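PDB 2VLI: antibiotic resistance protein from Deinococcus radiodurans, which probably confers resistance to tunicamycin by acting as a phosphotransferase of the P-loop NTPase superfamily. Local coordinates for residues H107-I112 and T149-A154; T24-L29 and P79-V84; M60-M65 and R93-G98. All blocks are in the same frame, centred on the assembly; numbering follows the deposited sequence.

Contact 1: residues H107-I112 and T149-A154; sequences HHFTLI and THIDTA. With CD (cadmium ion), chain C.
Phe-109 and Thr-149 meet just ahead of a parallel ladder that joins strand 107-112 to strand 150-152, the outermost strand on this side of the chain's sheet; its first bridge pairs Thr-110 with His-150. The backbone bonds start with Thr-149 N to His-108 O at 3.2 Å and continue through Thr-110 N to Thr-149 O, Ile-151 N to Thr-110 O, Ile-112 N to Ile-151 O and Thr-153 N to Ile-112 O.

Along the middle of the ladder both faces are closely packed. On the face of Leu-111 and Ile-151, the Phe-109 ring has CG beside its backbone N (chi1 -60°) and brings CD1 to 3.7 Å from Ile-151 CG1, while Thr-149 CG2 meets the edge of the same ring. Leu-111 runs side by side with Ile-151, CD2 lying 4.0 Å from Ile-151 CB. Ile-165 and Val-169 of helix 158-169 cover Phe-109. On the other face the side chains of Ile-112 and His-150 pass at a slant, with Ile-112 CD1 3.6 Å from His-150 CD2.

The two ends of the ladder are wetter. Water 1 bridges His-108 O and Thr-149 OG1. Water 2 donates to Ile-112 O and to Asp-152 OD1, which also accepts from Ala-154 N in an Asx turn. The water thereby links two acceptor oxygens that cannot bond to each other.

His-150 ND1 binds the cadmium ion at 2.3 Å, with Glu-145 as a further ligand, and NE2 is hydrogen-bonded to Leu-142 O. With both ring nitrogens engaged, the imidazole is fixed in rotation, and the edge strand holds a metal ligand in a set orientation.

Contact 2: residues T24-L29 and P79-V84; sequences TLHERL and PLIVPV
Pro-79 and Leu-29 begin the contact where strand 80-84 is about to start: Pro-79 CG lies 4.1 Å from Leu-29 CD1, and the two side chains cross at a slant. Leu-29 CG sits beside the backbone N (chi1 -76°), and one methyl of its fork, CD1, does the touching. Leu-29 also packs on Ile-8 of the neighbouring strand 7-11. The backbone of Pro-79 is hydrogen-bonded to Phe-33 of the adjoining strand.

Two residues further on, beyond Leu-80, comes Ile-81, which carries most of the contact. Its CB points toward the helix, and the branch CG1-CD1 is extended (chi2 157°), so that the terminal methyl reaches the backbone of helix 20-28. CD1 lies 3.5 Å from both His-26 N and His-26 CA, 3.9 Å from His-26 CB and 4.0 Å from Leu-25 CB. The same methyl stands at the edge of the His-26 imidazole, near the plane of the ring, and comes within 4.5 Å of Leu-29 CD1. One methyl is thus bordered by Leu-25 and His-26 of the helix and by Leu-29 just after it. Leu-25 in turn packs on Ile-10 and on Ala-162, between the sheet and helix 158-169.

Beyond Ile-81 the strand draws away from segment 24-29. No hydrogen bond or charge pair joins the two segments. The join rests on van der Waals contact, mostly between apolar side chains. The polar atoms beside it are bonded from outside the contact, His-26 ND1 and Leu-29 O both to Ser-32 OG. With no directional polar bond tying strand to helix here, the contact is one of packing.

Contact 3: residues M60-M65 and R93-G98; sequences MWIPLM and RRLMSG
Ile-62 reaches from helix 61-75 into the angle between Leu-95 and Arg-94 of helix 89-101. Its CB points toward the opposing helix, and CG1 stands beside the backbone N (chi1 -72°), where it lies 4.0 Å from Leu-95 CD2 and 4.1 Å from Leu-95 CG. The tip, CD1, passes on to Arg-94, where CB, at 3.6 Å, and CD offer an apolar surface; CD1 also nears Arg-94 NE, at 3.8 Å. The two side chains cross at about a right angle.

Deeper in, Leu-95 CD2 approaches Trp-61 CZ3 at 4.3 Å and the methyl of Met-65, a selenomethionine here. The separation of 3.2 Å between Met-65 CE and Leu-95 CD2 is shorter than normal packing and is best read with caution. Met-65 CE also lies over one face of the Trp-61 indole, offset toward its rim, and Trp-61 NE1 is hydrogen-bonded to Pro-37 O. Arg-93 NE forms a salt bridge with Asp-137 of the second subunit.

The short segments run at 28° to each other. Their helices precede and follow strand 80-84, and helix 89-101, whose Leu-95 touches Trp-9 of strand 7-11, is the crossover between parallel strands 80-84 and 107-112, as in the P-loop NTPase fold.

Overall arrangement
The three contacts are spread across one alpha/beta domain. Contacts 1 and 2 both reach the parallel sheet, contact 1 at its edge strand and contact 2 on strand 80-84; their centres are 15 Å apart and they do not touch. Contact 3, centred about 20 Å from the centre of each of the others, lies in the helices before and after strand 80-84. It meets contact 1 through His-108 CG and Met-96 SE, 3.9 Å apart, and approaches contact 2 to about 5 Å between nearest atoms. The cadmium ion belongs to contact 1. Contact 2 includes the helix that follows the P-loop-like sequence, probably the nucleotide-binding element.

Contact 1: residues H107-I112 and T149-A154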
ATOM      1  N   HIS A 107      11.654 -13.232 -12.290  1.00 21.11           N
ATOM      2  CA  HIS A 107      11.053 -13.991 -11.212  1.00 21.47           C
ATOM      3  C   HIS A 107      10.998 -13.125  -9.979  1.00 20.04           C
ATOM      4  O   HIS A 107      12.003 -12.925  -9.293  1.00 18.12           O
ATOM      5  CB  HIS A 107      11.907 -15.208 -10.921  1.00 21.75           C
ATOM      6  CG  HIS A 107      12.009 -16.148 -12.073  1.00 25.04           C
ATOM      7  ND1 HIS A 107      11.035 -17.085 -12.358  1.00 22.63           N
ATOM      8  CD2 HIS A 107      12.970 -16.302 -13.019  1.00 27.28           C
ATOM      9  CE1 HIS A 107      11.396 -17.782 -13.418  1.00 25.18           C
ATOM     10  NE2 HIS A 107      12.575 -17.340 -13.830  1.00 25.01           N
ATOM     11  N   HIS A 108       9.819 -12.613  -9.703  1.00 18.11           N
ATOM     12  CA  HIS A 108       9.642 -11.681  -8.660  1.00 18.31           C
ATOM     13  C   HIS A 108       8.926 -12.264  -7.437  1.00 17.51           C
ATOM     14  O   HIS A 108       7.876 -12.921  -7.543  1.00 18.38           O
ATOM     15  CB  HIS A 108       8.983 -10.436  -9.164  1.00 19.09           C
ATOM     16  CG  HIS A 108       7.683 -10.646  -9.836  1.00 20.51           C
ATOM     17  ND1 HIS A 108       6.488 -10.637  -9.154  1.00 25.55           N
ATOM     18  CD2 HIS A 108       7.376 -10.832 -11.141  1.00 23.35           C
ATOM     19  CE1 HIS A 108       5.497 -10.809 -10.016  1.00 27.87           C
ATOM     20  NE2 HIS A 108       6.013 -10.917 -11.233  1.00 26.24           N
ATOM     21  N   PHE A 109       9.525 -11.990  -6.298  1.00 16.08           N
ATOM     22  CA  PHE A 109       9.129 -12.518  -5.013  1.00 15.70           C
ATOM     23  C   PHE A 109       9.082 -11.425  -4.007  1.00 15.95           C
ATOM     24  O   PHE A 109       9.911 -10.482  -4.060  1.00 15.97           O
ATOM     25  CB  PHE A 109      10.172 -13.545  -4.513  1.00 16.25           C
ATOM     26  CG  PHE A 109      10.361 -14.704  -5.414  1.00 16.28           C
ATOM     27  CD1 PHE A 109       9.395 -15.713  -5.477  1.00 16.73           C
ATOM     28  CD2 PHE A 109      11.475 -14.783  -6.268  1.00 19.79           C
ATOM     29  CE1 PHE A 109       9.556 -16.782  -6.313  1.00 21.69           C
ATOM     30  CE2 PHE A 109      11.634 -15.850  -7.116  1.00 21.41           C
ATOM     31  CZ  PHE A 109      10.709 -16.858  -7.143  1.00 21.26           C
ATOM     32  N   THR A 110       8.172 -11.564  -3.029  1.00 15.42           N
ATOM     33  CA  THR A 110       8.119 -10.716  -1.829  1.00 14.77           C
ATOM     34  C   THR A 110       8.217 -11.621  -0.598  1.00 16.95           C
ATOM     35  O   THR A 110       7.495 -12.601  -0.491  1.00 17.79           O
ATOM     36  CB  THR A 110       6.838  -9.860  -1.814  1.00 16.08           C
ATOM     37  OG1 THR A 110       6.885  -8.943  -2.919  1.00 15.77           O
ATOM     38  CG2 THR A 110       6.658  -9.042  -0.512  1.00 15.57           C
ATOM     39  N   LEU A 111       9.187 -11.333   0.264  1.00 16.58           N
ATOM     40  CA  LEU A 111       9.378 -12.087   1.505  1.00 16.59           C
ATOM     41  C   LEU A 111       8.408 -11.647   2.526  1.00 15.86           C
ATOM     42  O   LEU A 111       8.364 -10.473   2.893  1.00 16.76           O
ATOM     43  CB  LEU A 111      10.774 -11.889   2.043  1.00 16.95           C
ATOM     44  CG  LEU A 111      11.851 -12.194   1.017  1.00 19.20           C
ATOM     45  CD1 LEU A 111      13.242 -12.155   1.621  1.00 23.95           C
ATOM     46  CD2 LEU A 111      11.588 -13.529   0.335  1.00 21.96           C
ATOM     47  N   ILE A 112       7.626 -12.615   3.011  1.00 16.86           N
ATOM     48  CA  ILE A 112       6.742 -12.425   4.150  1.00 17.53           C
ATOM     49  C   ILE A 112       7.436 -12.931   5.412  1.00 17.19           C
ATOM     50  O   ILE A 112       7.499 -14.129   5.662  1.00 17.15           O
ATOM     51  CB  ILE A 112       5.420 -13.179   3.977  1.00 17.98           C
ATOM     52  CG1 ILE A 112       4.760 -12.812   2.637  1.00 19.96           C
ATOM     53  CG2 ILE A 112       4.501 -12.933   5.201  1.00 18.06           C
ATOM     54  CD1 ILE A 112       4.744 -11.295   2.374  1.00 24.81           C
ATOM     55  N   THR A 149       4.874 -13.007  -6.353  1.00 16.25           N
ATOM     56  CA  THR A 149       4.770 -14.238  -5.558  1.00 16.42           C
ATOM     57  C   THR A 149       5.302 -14.066  -4.139  1.00 16.49           C
ATOM     58  O   THR A 149       6.375 -13.554  -3.945  1.00 15.73           O
ATOM     59  CB  THR A 149       5.582 -15.318  -6.288  1.00 16.80           C
ATOM     60  OG1 THR A 149       4.925 -15.578  -7.534  1.00 18.49           O
ATOM     61  CG2 THR A 149       5.754 -16.633  -5.434  1.00 18.72           C
ATOM     62  N   HIS A 150       4.523 -14.483  -3.162  1.00 15.91           N
ATOM     63  CA  HIS A 150       4.881 -14.473  -1.775  1.00 15.44           C
ATOM     64  C   HIS A 150       5.731 -15.674  -1.404  1.00 16.68           C
ATOM     65  O   HIS A 150       5.479 -16.780  -1.843  1.00 15.92           O
ATOM     66  CB  HIS A 150       3.602 -14.466  -0.915  1.00 17.33           C
ATOM     67  CG  HIS A 150       2.804 -13.196  -1.005  1.00 17.57           C
ATOM     68  ND1 HIS A 150       1.504 -13.148  -1.460  1.00 13.78           N
ATOM     69  CD2 HIS A 150       3.151 -11.915  -0.745  1.00 16.55           C
ATOM     70  CE1 HIS A 150       1.071 -11.901  -1.421  1.00 14.76           C
ATOM     71  NE2 HIS A 150       2.053 -11.123  -1.015  1.00  9.07           N
ATOM     72  N   ILE A 151       6.745 -15.434  -0.579  1.00 15.73           N
ATOM     73  CA  ILE A 151       7.556 -16.524   0.024  1.00 16.95           C
ATOM     74  C   ILE A 151       7.521 -16.273   1.521  1.00 15.96           C
ATOM     75  O   ILE A 151       7.992 -15.258   1.992  1.00 16.88           O
ATOM     76  CB  ILE A 151       9.020 -16.482  -0.430  1.00 17.02           C
ATOM     77  CG1 ILE A 151       9.156 -16.710  -1.927  1.00 17.95           C
ATOM     78  CG2 ILE A 151       9.902 -17.542   0.395  1.00 18.46           C
ATOM     79  CD1 ILE A 151       9.017 -18.077  -2.371  1.00 19.53           C
ATOM     80  N   ASP A 152       6.904 -17.163   2.285  1.00 16.57           N
ATOM     81  CA  ASP A 152       6.818 -16.951   3.726  1.00 17.01           C
ATOM     82  C   ASP A 152       8.033 -17.594   4.323  1.00 16.99           C
ATOM     83  O   ASP A 152       8.293 -18.768   4.071  1.00 17.67           O
ATOM     84  CB  ASP A 152       5.580 -17.626   4.289  1.00 17.57           C
ATOM     85  CG  ASP A 152       5.269 -17.225   5.733  1.00 20.54           C
ATOM     86  OD1 ASP A 152       6.193 -17.123   6.636  1.00 19.13           O
ATOM     87  OD2 ASP A 152       4.067 -16.937   5.950  1.00 24.95           O
ATOM     88  N   THR A 153       8.769 -16.841   5.127  1.00 17.33           N
ATOM     89  CA  THR A 153      10.073 -17.267   5.600  1.00 17.89           C
ATOM     90  C   THR A 153      10.001 -17.791   7.033  1.00 19.68           C
ATOM     91  O   THR A 153      11.027 -18.194   7.604  1.00 20.73           O
ATOM     92  CB  THR A 153      11.111 -16.099   5.536  1.00 16.70           C
ATOM     93  OG1 THR A 153      10.738 -15.047   6.423  1.00 18.14           O
ATOM     94  CG2 THR A 153      11.222 -15.543   4.138  1.00 18.91           C
ATOM     95  N   ALA A 154       8.797 -17.803   7.620  1.00 19.52           N
ATOM     96  CA  ALA A 154       8.599 -18.337   8.955  1.00 20.44           C
ATOM     97  C   ALA A 154       9.306 -19.690   9.108  1.00 20.67           C
ATOM     98  O   ALA A 154       9.053 -20.644   8.386  1.00 18.61           O
ATOM     99  CB  ALA A 154       7.150 -18.472   9.277  1.00 20.53           C
TER
HETATM  100 CD    CD C1177       0.028 -14.873  -2.040  1.00 14.39          CD
HETATM  101  O   HOH W   1       5.908 -13.912  -9.452  1.00 39.10           O
HETATM  102  O   HOH W   2       6.226 -15.081   8.072  1.00 23.08           O

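Contact 2: residues T24-L29 and P79-V84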
ATOM      1  N   THR A  24      23.330 -15.038  -0.168  1.00 32.66           N
ATOM      2  CA  THR A  24      23.312 -16.508  -0.182  1.00 31.15           C
ATOM      3  C   THR A  24      23.083 -17.116  -1.555  1.00 30.54           C
ATOM      4  O   THR A  24      23.729 -18.111  -1.920  1.00 30.16           O
ATOM      5  CB  THR A  24      22.214 -17.038   0.778  1.00 32.14           C
ATOM      6  OG1 THR A  24      22.339 -16.345   2.022  1.00 33.13           O
ATOM      7  CG2 THR A  24      22.328 -18.550   0.978  1.00 31.12           C
ATOM      8  N   LEU A  25      22.153 -16.548  -2.314  1.00 28.37           N
ATOM      9  CA  LEU A  25      21.856 -17.052  -3.628  1.00 28.52           C
ATOM     10  C   LEU A  25      23.049 -16.803  -4.500  1.00 28.22           C
ATOM     11  O   LEU A  25      23.409 -17.635  -5.325  1.00 28.82           O
ATOM     12  CB  LEU A  25      20.667 -16.331  -4.268  1.00 28.41           C
ATOM     13  CG  LEU A  25      19.275 -16.860  -3.970  1.00 30.63           C
ATOM     14  CD1 LEU A  25      18.248 -15.779  -4.288  1.00 27.30           C
ATOM     15  CD2 LEU A  25      19.003 -18.178  -4.730  1.00 26.91           C
ATOM     16  N   HIS A  26      23.626 -15.622  -4.344  1.00 28.60           N
ATOM     17  CA  HIS A  26      24.805 -15.245  -5.105  1.00 29.10           C
ATOM     18  C   HIS A  26      25.940 -16.253  -4.892  1.00 30.38           C
ATOM     19  O   HIS A  26      26.524 -16.732  -5.862  1.00 29.46           O
ATOM     20  CB  HIS A  26      25.274 -13.855  -4.733  1.00 28.80           C
ATOM     21  CG  HIS A  26      26.527 -13.453  -5.449  1.00 28.73           C
ATOM     22  ND1 HIS A  26      26.672 -13.593  -6.810  1.00 23.36           N
ATOM     23  CD2 HIS A  26      27.718 -12.997  -4.983  1.00 29.94           C
ATOM     24  CE1 HIS A  26      27.881 -13.187  -7.161  1.00 28.09           C
ATOM     25  NE2 HIS A  26      28.536 -12.822  -6.069  1.00 24.55           N
ATOM     26  N   GLU A  27      26.204 -16.574  -3.626  1.00 32.33           N
ATOM     27  CA  GLU A  27      27.300 -17.502  -3.255  1.00 34.39           C
ATOM     28  C   GLU A  27      27.095 -18.904  -3.811  1.00 34.47           C
ATOM     29  O   GLU A  27      28.056 -19.650  -3.948  1.00 34.54           O
ATOM     30  CB  GLU A  27      27.437 -17.636  -1.756  1.00 34.91           C
ATOM     31  CG  GLU A  27      27.780 -16.402  -0.956  1.00 39.57           C
ATOM     32  CD  GLU A  27      27.655 -16.667   0.579  1.00 47.27           C
ATOM     33  OE1 GLU A  27      26.838 -17.546   1.000  1.00 51.56           O
ATOM     34  OE2 GLU A  27      28.393 -16.017   1.377  1.00 51.58           O
ATOM     35  N   ARG A  28      25.851 -19.258  -4.144  1.00 34.83           N
ATOM     36  CA  ARG A  28      25.517 -20.609  -4.612  1.00 34.91           C
ATOM     37  C   ARG A  28      25.035 -20.710  -6.044  1.00 34.90           C
ATOM     38  O   ARG A  28      24.619 -21.787  -6.493  1.00 35.11           O
ATOM     39  CB  ARG A  28      24.505 -21.227  -3.663  1.00 34.97           C
ATOM     40  CG  ARG A  28      25.034 -21.249  -2.230  1.00 36.57           C
ATOM     41  CD  ARG A  28      24.104 -21.918  -1.248  1.00 37.36           C
ATOM     42  NE  ARG A  28      23.762 -23.265  -1.675  1.00 37.76           N
ATOM     43  CZ  ARG A  28      22.784 -24.001  -1.152  1.00 40.07           C
ATOM     44  NH1 ARG A  28      22.060 -23.531  -0.150  1.00 39.43           N
ATOM     45  NH2 ARG A  28      22.536 -25.212  -1.634  1.00 40.08           N
ATOM     46  N   LEU A  29      25.091 -19.595  -6.770  1.00 34.38           N
ATOM     47  CA  LEU A  29      24.853 -19.587  -8.203  1.00 34.16           C
ATOM     48  C   LEU A  29      26.077 -19.043  -8.907  1.00 34.76           C
ATOM     49  O   LEU A  29      26.185 -17.826  -9.103  1.00 34.42           O
ATOM     50  CB  LEU A  29      23.659 -18.686  -8.554  1.00 33.44           C
ATOM     51  CG  LEU A  29      22.290 -19.262  -8.248  1.00 32.99           C
ATOM     52  CD1 LEU A  29      21.257 -18.134  -8.296  1.00 31.52           C
ATOM     53  CD2 LEU A  29      21.959 -20.392  -9.229  1.00 29.15           C
ATOM     54  N   PRO A  79      22.732 -15.835 -13.483  1.00 30.51           N
ATOM     55  CA  PRO A  79      21.531 -15.137 -13.075  1.00 28.73           C
ATOM     56  C   PRO A  79      21.791 -13.752 -12.474  1.00 27.02           C
ATOM     57  O   PRO A  79      22.778 -13.507 -11.791  1.00 26.39           O
ATOM     58  CB  PRO A  79      20.905 -16.078 -12.045  1.00 29.28           C
ATOM     59  CG  PRO A  79      21.542 -17.451 -12.331  1.00 30.95           C
ATOM     60  CD  PRO A  79      22.937 -17.101 -12.764  1.00 30.89           C
ATOM     61  N   LEU A  80      20.874 -12.848 -12.744  1.00 24.72           N
ATOM     62  CA  LEU A  80      20.923 -11.518 -12.218  1.00 24.14           C
ATOM     63  C   LEU A  80      20.022 -11.480 -10.969  1.00 22.73           C
ATOM     64  O   LEU A  80      18.837 -11.786 -11.070  1.00 21.99           O
ATOM     65  CB  LEU A  80      20.456 -10.577 -13.315  1.00 24.58           C
ATOM     66  CG  LEU A  80      20.890  -9.119 -13.335  1.00 27.98           C
ATOM     67  CD1 LEU A  80      22.422  -8.946 -13.130  1.00 27.29           C
ATOM     68  CD2 LEU A  80      20.477  -8.536 -14.665  1.00 29.83           C
ATOM     69  N   ILE A  81      20.600 -11.153  -9.813  1.00 20.88           N
ATOM     70  CA  ILE A  81      19.888 -11.108  -8.524  1.00 20.34           C
ATOM     71  C   ILE A  81      19.671  -9.666  -8.082  1.00 19.48           C
ATOM     72  O   ILE A  81      20.607  -8.900  -7.961  1.00 18.53           O
ATOM     73  CB  ILE A  81      20.643 -11.853  -7.414  1.00 20.84           C
ATOM     74  CG1 ILE A  81      20.996 -13.278  -7.853  1.00 21.83           C
ATOM     75  CG2 ILE A  81      19.839 -11.806  -6.128  1.00 20.58           C
ATOM     76  CD1 ILE A  81      22.204 -13.948  -7.102  1.00 23.19           C
ATOM     77  N   VAL A  82      18.426  -9.281  -7.865  1.00 19.33           N
ATOM     78  CA  VAL A  82      18.085  -7.887  -7.563  1.00 17.94           C
ATOM     79  C   VAL A  82      17.320  -7.769  -6.226  1.00 18.65           C
ATOM     80  O   VAL A  82      16.127  -7.975  -6.213  1.00 17.63           O
ATOM     81  CB  VAL A  82      17.187  -7.295  -8.703  1.00 19.11           C
ATOM     82  CG1 VAL A  82      16.939  -5.812  -8.470  1.00 14.77           C
ATOM     83  CG2 VAL A  82      17.757  -7.626 -10.132  1.00 17.18           C
ATOM     84  N   PRO A  83      17.995  -7.399  -5.117  1.00 19.79           N
ATOM     85  CA  PRO A  83      17.323  -7.121  -3.838  1.00 19.81           C
ATOM     86  C   PRO A  83      16.713  -5.722  -3.840  1.00 20.11           C
ATOM     87  O   PRO A  83      17.401  -4.765  -4.137  1.00 19.66           O
ATOM     88  CB  PRO A  83      18.444  -7.205  -2.798  1.00 20.62           C
ATOM     89  CG  PRO A  83      19.747  -7.178  -3.561  1.00 21.64           C
ATOM     90  CD  PRO A  83      19.437  -7.086  -5.052  1.00 19.69           C
ATOM     91  N   VAL A  84      15.426  -5.619  -3.493  1.00 19.46           N
ATOM     92  CA  VAL A  84      14.723  -4.375  -3.386  1.00 20.28           C
ATOM     93  C   VAL A  84      13.936  -4.375  -2.093  1.00 22.12           C
ATOM     94  O   VAL A  84      13.756  -5.401  -1.468  1.00 20.94           O
ATOM     95  CB  VAL A  84      13.773  -4.115  -4.572  1.00 20.91           C
ATOM     96  CG1 VAL A  84      14.537  -4.110  -5.845  1.00 22.64           C
ATOM     97  CG2 VAL A  84      12.700  -5.165  -4.670  1.00 20.17           C
TER

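Contact 3: residues M60-M65 and R93-G98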
HETATM    1  N   MSE A  60      13.353   9.940 -11.404  1.00 25.13           N
HETATM    2  CA  MSE A  60      14.153   9.265 -12.440  1.00 24.83           C
HETATM    3  C   MSE A  60      14.677   7.883 -11.986  1.00 22.84           C
HETATM    4  O   MSE A  60      15.184   7.131 -12.805  1.00 22.52           O
HETATM    5  CB  MSE A  60      15.376  10.138 -12.816  1.00 25.60           C
HETATM    6  CG  MSE A  60      15.022  11.535 -13.308  1.00 30.53           C
HETATM    7 SE   MSE A  60      13.769  11.396 -14.803  1.00 44.49          SE
HETATM    8  CE  MSE A  60      15.048  10.787 -15.967  1.00 29.48           C
ATOM      9  N   TRP A  61      14.539   7.556 -10.706  1.00 21.19           N
ATOM     10  CA  TRP A  61      15.050   6.304 -10.173  1.00 20.75           C
ATOM     11  C   TRP A  61      14.460   5.081 -10.850  1.00 20.20           C
ATOM     12  O   TRP A  61      15.183   4.238 -11.375  1.00 19.57           O
ATOM     13  CB  TRP A  61      14.823   6.200  -8.664  1.00 19.90           C
ATOM     14  CG  TRP A  61      15.375   4.914  -8.115  1.00 19.51           C
ATOM     15  CD1 TRP A  61      16.681   4.616  -7.909  1.00 20.78           C
ATOM     16  CD2 TRP A  61      14.640   3.753  -7.719  1.00 21.32           C
ATOM     17  NE1 TRP A  61      16.813   3.379  -7.396  1.00 21.07           N
ATOM     18  CE2 TRP A  61      15.574   2.822  -7.243  1.00 22.38           C
ATOM     19  CE3 TRP A  61      13.280   3.442  -7.643  1.00 22.78           C
ATOM     20  CZ2 TRP A  61      15.202   1.577  -6.769  1.00 23.51           C
ATOM     21  CZ3 TRP A  61      12.913   2.187  -7.171  1.00 23.54           C
ATOM     22  CH2 TRP A  61      13.866   1.281  -6.737  1.00 20.01           C
ATOM     23  N   ILE A  62      13.128   4.986 -10.903  1.00 19.65           N
ATOM     24  CA  ILE A  62      12.539   3.850 -11.601  1.00 19.85           C
ATOM     25  C   ILE A  62      12.997   3.695 -13.070  1.00 19.14           C
ATOM     26  O   ILE A  62      13.543   2.672 -13.444  1.00 19.30           O
ATOM     27  CB  ILE A  62      10.986   3.808 -11.529  1.00 20.83           C
ATOM     28  CG1 ILE A  62      10.525   3.428 -10.109  1.00 21.88           C
ATOM     29  CG2 ILE A  62      10.514   2.769 -12.567  1.00 20.63           C
ATOM     30  CD1 ILE A  62       9.020   3.534  -9.862  1.00 26.10           C
ATOM     31  N   PRO A  63      12.790   4.710 -13.910  1.00 20.15           N
ATOM     32  CA  PRO A  63      13.220   4.505 -15.296  1.00 19.87           C
ATOM     33  C   PRO A  63      14.742   4.313 -15.514  1.00 18.88           C
ATOM     34  O   PRO A  63      15.152   3.492 -16.312  1.00 18.33           O
ATOM     35  CB  PRO A  63      12.692   5.764 -16.017  1.00 20.35           C
ATOM     36  CG  PRO A  63      12.644   6.778 -14.970  1.00 22.18           C
ATOM     37  CD  PRO A  63      12.200   6.050 -13.722  1.00 20.67           C
ATOM     38  N   LEU A  64      15.577   4.977 -14.753  1.00 18.04           N
ATOM     39  CA  LEU A  64      16.985   4.869 -15.041  1.00 16.77           C
ATOM     40  C   LEU A  64      17.558   3.606 -14.471  1.00 16.60           C
ATOM     41  O   LEU A  64      18.426   3.000 -15.089  1.00 14.38           O
ATOM     42  CB  LEU A  64      17.773   6.093 -14.584  1.00 17.23           C
ATOM     43  CG  LEU A  64      17.434   7.470 -15.148  1.00 18.25           C
ATOM     44  CD1 LEU A  64      18.513   8.520 -14.859  1.00 17.18           C
ATOM     45  CD2 LEU A  64      17.006   7.371 -16.677  1.00 18.35           C
HETATM   46  N   MSE A  65      17.124   3.220 -13.273  1.00 16.18           N
HETATM   47  CA  MSE A  65      17.556   1.944 -12.743  1.00 16.85           C
HETATM   48  C   MSE A  65      17.142   0.763 -13.622  1.00 16.70           C
HETATM   49  O   MSE A  65      17.904  -0.190 -13.784  1.00 15.88           O
HETATM   50  CB  MSE A  65      17.099   1.824 -11.282  1.00 18.01           C
HETATM   51  CG  MSE A  65      17.472   0.546 -10.568  1.00 19.22           C
HETATM   52 SE   MSE A  65      16.294  -0.981 -10.964  1.00 25.36          SE
HETATM   53  CE  MSE A  65      14.537  -0.321 -10.300  1.00 26.31           C
ATOM     54  N   ARG A  93       3.911  -1.261  -8.895  1.00 21.62           N
ATOM     55  CA  ARG A  93       3.296  -1.458 -10.187  1.00 23.23           C
ATOM     56  C   ARG A  93       4.134  -0.833 -11.280  1.00 22.79           C
ATOM     57  O   ARG A  93       4.264  -1.374 -12.345  1.00 24.23           O
ATOM     58  CB  ARG A  93       1.852  -0.913 -10.230  1.00 24.24           C
ATOM     59  CG  ARG A  93       1.200  -1.047 -11.622  1.00 28.86           C
ATOM     60  CD  ARG A  93       1.446  -2.392 -12.382  1.00 35.84           C
ATOM     61  NE  ARG A  93       0.686  -3.553 -11.893  1.00 41.33           N
ATOM     62  CZ  ARG A  93      -0.460  -3.993 -12.412  1.00 41.70           C
ATOM     63  NH1 ARG A  93      -1.023  -3.355 -13.438  1.00 45.22           N
ATOM     64  NH2 ARG A  93      -1.046  -5.081 -11.896  1.00 42.32           N
ATOM     65  N   ARG A  94       4.667   0.342 -10.985  1.00 24.94           N
ATOM     66  CA  ARG A  94       5.477   1.143 -11.912  1.00 25.13           C
ATOM     67  C   ARG A  94       6.696   0.336 -12.350  1.00 23.10           C
ATOM     68  O   ARG A  94       6.997   0.240 -13.544  1.00 23.20           O
ATOM     69  CB  ARG A  94       5.895   2.462 -11.250  1.00 25.34           C
ATOM     70  CG  ARG A  94       4.812   3.588 -11.331  1.00 30.97           C
ATOM     71  CD  ARG A  94       5.428   5.033 -11.253  1.00 36.59           C
ATOM     72  NE  ARG A  94       5.779   5.426  -9.878  1.00 40.51           N
ATOM     73  CZ  ARG A  94       4.906   5.809  -8.943  1.00 43.79           C
ATOM     74  NH1 ARG A  94       3.601   5.873  -9.207  1.00 44.22           N
ATOM     75  NH2 ARG A  94       5.343   6.115  -7.712  1.00 45.94           N
ATOM     76  N   LEU A  95       7.353  -0.250 -11.354  1.00 21.26           N
ATOM     77  CA  LEU A  95       8.435  -1.171 -11.562  1.00 20.08           C
ATOM     78  C   LEU A  95       8.046  -2.386 -12.372  1.00 19.66           C
ATOM     79  O   LEU A  95       8.726  -2.737 -13.298  1.00 18.33           O
ATOM     80  CB  LEU A  95       9.034  -1.581 -10.205  1.00 18.91           C
ATOM     81  CG  LEU A  95       9.919  -0.591  -9.438  1.00 20.31           C
ATOM     82  CD1 LEU A  95      10.064  -0.992  -7.943  1.00 18.39           C
ATOM     83  CD2 LEU A  95      11.340  -0.503 -10.062  1.00 19.38           C
HETATM   84  N   MSE A  96       6.907  -3.016 -12.042  1.00 21.72           N
HETATM   85  CA  MSE A  96       6.495  -4.188 -12.746  1.00 22.06           C
HETATM   86  C   MSE A  96       6.167  -3.836 -14.194  1.00 23.08           C
HETATM   87  O   MSE A  96       6.581  -4.536 -15.071  1.00 22.97           O
HETATM   88  CB  MSE A  96       5.308  -4.914 -12.032  1.00 23.31           C
HETATM   89  CG  MSE A  96       5.618  -5.636 -10.720  1.00 21.27           C
HETATM   90 SE   MSE A  96       7.119  -6.916 -10.624  1.00 26.78          SE
HETATM   91  CE  MSE A  96       8.484  -5.695  -9.843  1.00 20.64           C
ATOM     92  N   SER A  97       5.417  -2.762 -14.460  1.00 25.41           N
ATOM     93  CA  SER A  97       5.126  -2.427 -15.867  1.00 26.06           C
ATOM     94  C   SER A  97       6.373  -1.919 -16.654  1.00 25.30           C
ATOM     95  O   SER A  97       6.526  -2.181 -17.861  1.00 25.25           O
ATOM     96  CB  SER A  97       3.956  -1.447 -15.949  1.00 27.30           C
ATOM     97  OG  SER A  97       4.169  -0.329 -15.111  1.00 31.63           O
ATOM     98  N   GLY A  98       7.276  -1.220 -15.963  1.00 24.26           N
ATOM     99  CA  GLY A  98       8.575  -0.881 -16.547  1.00 23.61           C
ATOM    100  C   GLY A  98       9.396  -2.058 -17.005  1.00 23.00           C
ATOM    101  O   GLY A  98       9.968  -2.007 -18.077  1.00 23.28           O
TER